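Local coordinates for WbbM protein (Klebsiella pneumoniae, PDB 6U4B) that probably transfers sugar residues as a bifunctional, trimeric glycosyltransferase that builds O-antigen polysaccharide and carries a bound magnesium ion, at residues L423-E437 and D469-Q483. Numbering follows the deposited sequence.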
# COMPACT_ATOMS: atom_id res chain seq x y z
N LEU A 423 9.75 26.24 27.49
CA LEU A 423 8.68 26.21 28.47
C LEU A 423 8.96 27.02 29.73
O LEU A 423 8.01 27.39 30.42
CB LEU A 423 8.37 24.76 28.89
CG LEU A 423 7.08 24.13 28.34
CD1 LEU A 423 7.01 24.28 26.83
CD2 LEU A 423 7.00 22.67 28.74
N GLY A 424 10.23 27.29 30.04
CA GLY A 424 10.52 27.95 31.31
C GLY A 424 10.09 27.08 32.47
O GLY A 424 10.28 25.85 32.46
N ASN A 425 9.50 27.70 33.48
CA ASN A 425 8.88 26.97 34.58
C ASN A 425 7.37 26.88 34.43
O ASN A 425 6.67 26.59 35.41
CB ASN A 425 9.26 27.58 35.93
CG ASN A 425 8.92 29.06 36.02
OD1 ASN A 425 8.15 29.59 35.23
ND2 ASN A 425 9.51 29.73 37.01
N ASN A 426 6.84 27.13 33.23
CA ASN A 426 5.43 26.86 32.98
C ASN A 426 5.16 25.37 33.13
O ASN A 426 6.03 24.53 32.90
CB ASN A 426 5.03 27.34 31.59
CG ASN A 426 4.79 28.83 31.53
OD1 ASN A 426 4.62 29.48 32.56
ND2 ASN A 426 4.76 29.38 30.32
N LEU A 427 3.93 25.05 33.53
CA LEU A 427 3.61 23.66 33.81
C LEU A 427 3.25 22.89 32.55
O LEU A 427 3.54 21.69 32.47
CB LEU A 427 2.46 23.58 34.82
CG LEU A 427 2.79 24.22 36.17
CD1 LEU A 427 1.63 24.07 37.14
CD2 LEU A 427 4.07 23.62 36.76
N VAL A 428 2.64 23.55 31.56
CA VAL A 428 2.23 22.89 30.32
C VAL A 428 2.39 23.85 29.15
O VAL A 428 2.51 25.06 29.31
CB VAL A 428 0.77 22.39 30.37
CG1 VAL A 428 0.61 21.24 31.35
CG2 VAL A 428 -0.18 23.54 30.72
N ALA A 429 2.38 23.26 27.96
CA ALA A 429 2.20 23.98 26.71
C ALA A 429 0.98 23.39 26.01
O ALA A 429 0.85 22.17 25.94
CB ALA A 429 3.44 23.90 25.81
N ALA A 430 0.10 24.26 25.51
CA ALA A 430 -1.15 23.80 24.93
C ALA A 430 -1.68 24.86 23.98
O ALA A 430 -1.17 25.99 23.93
CB ALA A 430 -2.18 23.47 26.02
N VAL A 431 -2.72 24.50 23.24
CA VAL A 431 -3.34 25.38 22.26
C VAL A 431 -4.56 26.04 22.89
O VAL A 431 -5.37 25.38 23.54
CB VAL A 431 -3.73 24.61 20.99
CG1 VAL A 431 -4.34 25.56 19.96
CG2 VAL A 431 -2.52 23.90 20.41
N LYS A 432 -4.67 27.36 22.70
CA LYS A 432 -5.83 28.09 23.18
C LYS A 432 -7.11 27.52 22.58
O LYS A 432 -7.19 27.25 21.38
CB LYS A 432 -5.69 29.57 22.81
CG LYS A 432 -6.77 30.48 23.36
CD LYS A 432 -6.77 31.80 22.60
CE LYS A 432 -7.75 32.80 23.19
NZ LYS A 432 -9.09 32.19 23.45
N ASP A 433 -8.11 27.33 23.43
CA ASP A 433 -9.37 26.69 23.04
C ASP A 433 -10.28 27.75 22.43
O ASP A 433 -10.89 28.55 23.14
CB ASP A 433 -10.02 26.02 24.25
CG ASP A 433 -11.17 25.10 23.88
OD1 ASP A 433 -11.75 25.26 22.79
OD2 ASP A 433 -11.51 24.23 24.71
N ILE A 434 -10.40 27.74 21.10
CA ILE A 434 -11.28 28.71 20.45
C ILE A 434 -12.75 28.32 20.56
O ILE A 434 -13.62 29.19 20.42
CB ILE A 434 -10.89 28.93 18.98
CG1 ILE A 434 -11.21 27.69 18.14
CG2 ILE A 434 -9.42 29.30 18.86
CD1 ILE A 434 -10.89 27.86 16.67
N VAL A 435 -13.05 27.05 20.81
CA VAL A 435 -14.44 26.67 21.05
C VAL A 435 -14.92 27.24 22.38
O VAL A 435 -16.02 27.79 22.47
CB VAL A 435 -14.60 25.14 21.01
CG1 VAL A 435 -16.02 24.75 21.40
CG2 VAL A 435 -14.28 24.61 19.62
N MET A 436 -14.10 27.13 23.43
CA MET A 436 -14.43 27.80 24.68
C MET A 436 -14.46 29.31 24.50
O MET A 436 -15.28 29.99 25.14
CB MET A 436 -13.42 27.41 25.77
CG MET A 436 -13.65 28.10 27.11
SD MET A 436 -15.24 27.68 27.86
CE MET A 436 -14.96 25.97 28.33
N GLU A 437 -13.60 29.85 23.64
CA GLU A 437 -13.67 31.27 23.31
C GLU A 437 -15.05 31.63 22.77
O GLU A 437 -15.59 32.70 23.09
CB GLU A 437 -12.58 31.63 22.31
CG GLU A 437 -12.46 33.12 22.02
CD GLU A 437 -11.39 33.43 20.98
OE1 GLU A 437 -11.65 34.27 20.09
OE2 GLU A 437 -10.30 32.82 21.05
N ASP A 469 -9.96 34.15 28.78
CA ASP A 469 -9.46 34.01 27.42
C ASP A 469 -8.25 33.08 27.33
O ASP A 469 -7.91 32.65 26.23
CB ASP A 469 -9.13 35.39 26.86
CG ASP A 469 -8.98 35.38 25.36
OD1 ASP A 469 -7.83 35.49 24.87
OD2 ASP A 469 -10.00 35.25 24.66
N GLU A 470 -7.61 32.76 28.45
CA GLU A 470 -6.44 31.89 28.45
C GLU A 470 -6.80 30.42 28.58
O GLU A 470 -5.92 29.59 28.81
CB GLU A 470 -5.48 32.31 29.56
CG GLU A 470 -4.78 33.64 29.29
CD GLU A 470 -3.94 34.11 30.46
OE1 GLU A 470 -3.90 33.39 31.48
OE2 GLU A 470 -3.34 35.20 30.37
N TYR A 471 -8.08 30.08 28.44
CA TYR A 471 -8.52 28.69 28.51
C TYR A 471 -7.92 27.90 27.35
O TYR A 471 -8.08 28.27 26.19
CB TYR A 471 -10.04 28.63 28.47
CG TYR A 471 -10.64 27.29 28.81
CD1 TYR A 471 -10.79 26.31 27.83
CD2 TYR A 471 -11.07 27.00 30.10
CE1 TYR A 471 -11.35 25.08 28.13
CE2 TYR A 471 -11.63 25.78 30.41
CZ TYR A 471 -11.76 24.82 29.43
OH TYR A 471 -12.32 23.61 29.74
N PHE A 472 -7.24 26.80 27.67
CA PHE A 472 -6.54 26.00 26.67
C PHE A 472 -7.25 24.67 26.45
O PHE A 472 -7.91 24.14 27.35
CB PHE A 472 -5.08 25.75 27.08
CG PHE A 472 -4.92 24.88 28.30
CD1 PHE A 472 -4.92 23.50 28.19
CD2 PHE A 472 -4.76 25.45 29.55
CE1 PHE A 472 -4.77 22.70 29.31
CE2 PHE A 472 -4.61 24.65 30.67
CZ PHE A 472 -4.61 23.28 30.55
N GLN A 473 -7.08 24.13 25.25
CA GLN A 473 -7.68 22.85 24.88
C GLN A 473 -6.75 21.71 25.27
O GLN A 473 -5.53 21.80 25.11
CB GLN A 473 -7.97 22.82 23.38
CG GLN A 473 -9.27 22.14 23.01
CD GLN A 473 -9.14 20.63 22.94
OE1 GLN A 473 -8.16 20.11 22.41
NE2 GLN A 473 -10.12 19.93 23.49
N ALA A 474 -7.34 20.62 25.78
CA ALA A 474 -6.58 19.51 26.34
C ALA A 474 -6.28 18.40 25.34
O ALA A 474 -5.77 17.35 25.73
CB ALA A 474 -7.32 18.92 27.54
N GLY A 475 -6.59 18.61 24.05
CA GLY A 475 -6.36 17.58 23.05
C GLY A 475 -4.90 17.35 22.72
O GLY A 475 -4.57 16.31 22.14
N ILE A 476 -4.03 18.30 23.06
CA ILE A 476 -2.59 18.11 22.91
C ILE A 476 -1.90 18.97 23.96
O ILE A 476 -2.13 20.18 24.05
CB ILE A 476 -2.12 18.42 21.47
CG1 ILE A 476 -0.68 17.97 21.26
CG2 ILE A 476 -2.30 19.89 21.10
CD1 ILE A 476 -0.27 17.93 19.78
N ILE A 477 -1.08 18.35 24.80
CA ILE A 477 -0.47 19.02 25.94
C ILE A 477 0.97 18.56 26.08
O ILE A 477 1.24 17.35 26.13
CB ILE A 477 -1.23 18.74 27.26
CG1 ILE A 477 -2.72 19.06 27.13
CG2 ILE A 477 -0.62 19.54 28.39
CD1 ILE A 477 -3.54 18.63 28.33
N VAL A 478 1.90 19.51 26.16
CA VAL A 478 3.27 19.21 26.54
C VAL A 478 3.37 19.37 28.05
O VAL A 478 3.30 20.48 28.58
CB VAL A 478 4.27 20.11 25.82
CG1 VAL A 478 5.70 19.72 26.19
CG2 VAL A 478 4.07 20.04 24.31
N PHE A 479 3.53 18.25 28.75
CA PHE A 479 3.66 18.28 30.20
C PHE A 479 5.10 18.59 30.59
O PHE A 479 6.03 17.92 30.14
CB PHE A 479 3.24 16.94 30.81
CG PHE A 479 1.75 16.75 30.88
CD1 PHE A 479 1.02 16.43 29.75
CD2 PHE A 479 1.09 16.87 32.09
CE1 PHE A 479 -0.35 16.25 29.82
CE2 PHE A 479 -0.28 16.68 32.16
CZ PHE A 479 -1.00 16.38 31.03
N ASN A 480 5.28 19.63 31.41
CA ASN A 480 6.57 19.89 32.04
C ASN A 480 6.62 19.07 33.33
O ASN A 480 6.42 19.56 34.44
CB ASN A 480 6.75 21.38 32.31
CG ASN A 480 8.15 21.72 32.80
OD1 ASN A 480 8.93 20.84 33.17
ND2 ASN A 480 8.47 23.01 32.81
N VAL A 481 6.88 17.77 33.15
CA VAL A 481 6.80 16.83 34.27
C VAL A 481 7.81 17.20 35.35
O VAL A 481 7.50 17.16 36.55
CB VAL A 481 7.01 15.39 33.77
CG1 VAL A 481 6.98 14.42 34.94
CG2 VAL A 481 5.94 15.02 32.75
N LYS A 482 9.04 17.56 34.95
CA LYS A 482 10.07 17.90 35.93
C LYS A 482 9.61 19.03 36.84
O LYS A 482 9.86 18.99 38.06
CB LYS A 482 11.37 18.27 35.22
CG LYS A 482 12.41 18.89 36.16
CD LYS A 482 13.79 18.29 35.96
CE LYS A 482 14.40 18.69 34.63
NZ LYS A 482 15.80 18.20 34.51
N GLN A 483 8.95 20.05 36.29
CA GLN A 483 8.44 21.13 37.12
C GLN A 483 7.28 20.65 37.98
O GLN A 483 7.16 21.06 39.15
CB GLN A 483 8.01 22.31 36.25
CG GLN A 483 7.78 23.60 37.02
CD GLN A 483 9.05 24.14 37.65
OE1 GLN A 483 10.15 23.93 37.14
NE2 GLN A 483 8.90 24.83 38.78
O HOH W 1 -4.02 21.91 22.99
O HOH W 2 -9.90 30.01 25.01
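K432 NZ reaches D469 across the contact, with a weak hydrogen bond to D469 O and a long, weak salt bridge to D469 OD2. E437 OE2 forms a salt bridge to K432 NZ at 2.8 Å, met on the anti side and 30° out of the carboxylate plane; E437 OE1 hydrogen-bonds T545. A water also accepts from NZ and donates to D433 O and Y471 O. The bend at the end of the lysine chain, chi4 -47°, turns NZ into this cluster. Nearby, D433 N hydrogen-bonds Y471 O at 2.9 Å, and D433 OD1 caps the helix that begins at I434. M436 lies over one face of the Y471 ring: CG makes a CH-pi contact, and SD sits 4.5 Å from the ring centroid in a Met-aromatic contact. The Y471 hydroxyl hydrogen-bonds D508 and Q507.

Strand 428-432 runs antiparallel to 477-479 in the mixed sheet of the glycosyltransferase family 8 region. A429 and V478 form a hydrogen-bonded pair. Just before 477-479 the chain turns a corner at 474-476, and a water bridges V431 N to Q473 O and I476 O. Q473 N hydrogen-bonds V431 O at 2.7 Å. The Q473 side chain lies about 4 Å from that of the magnesium ligand H560. At the other end N480 ND2 donates to N426 O at 2.9 Å, while N480 OD1 caps the next helix through Q483 N.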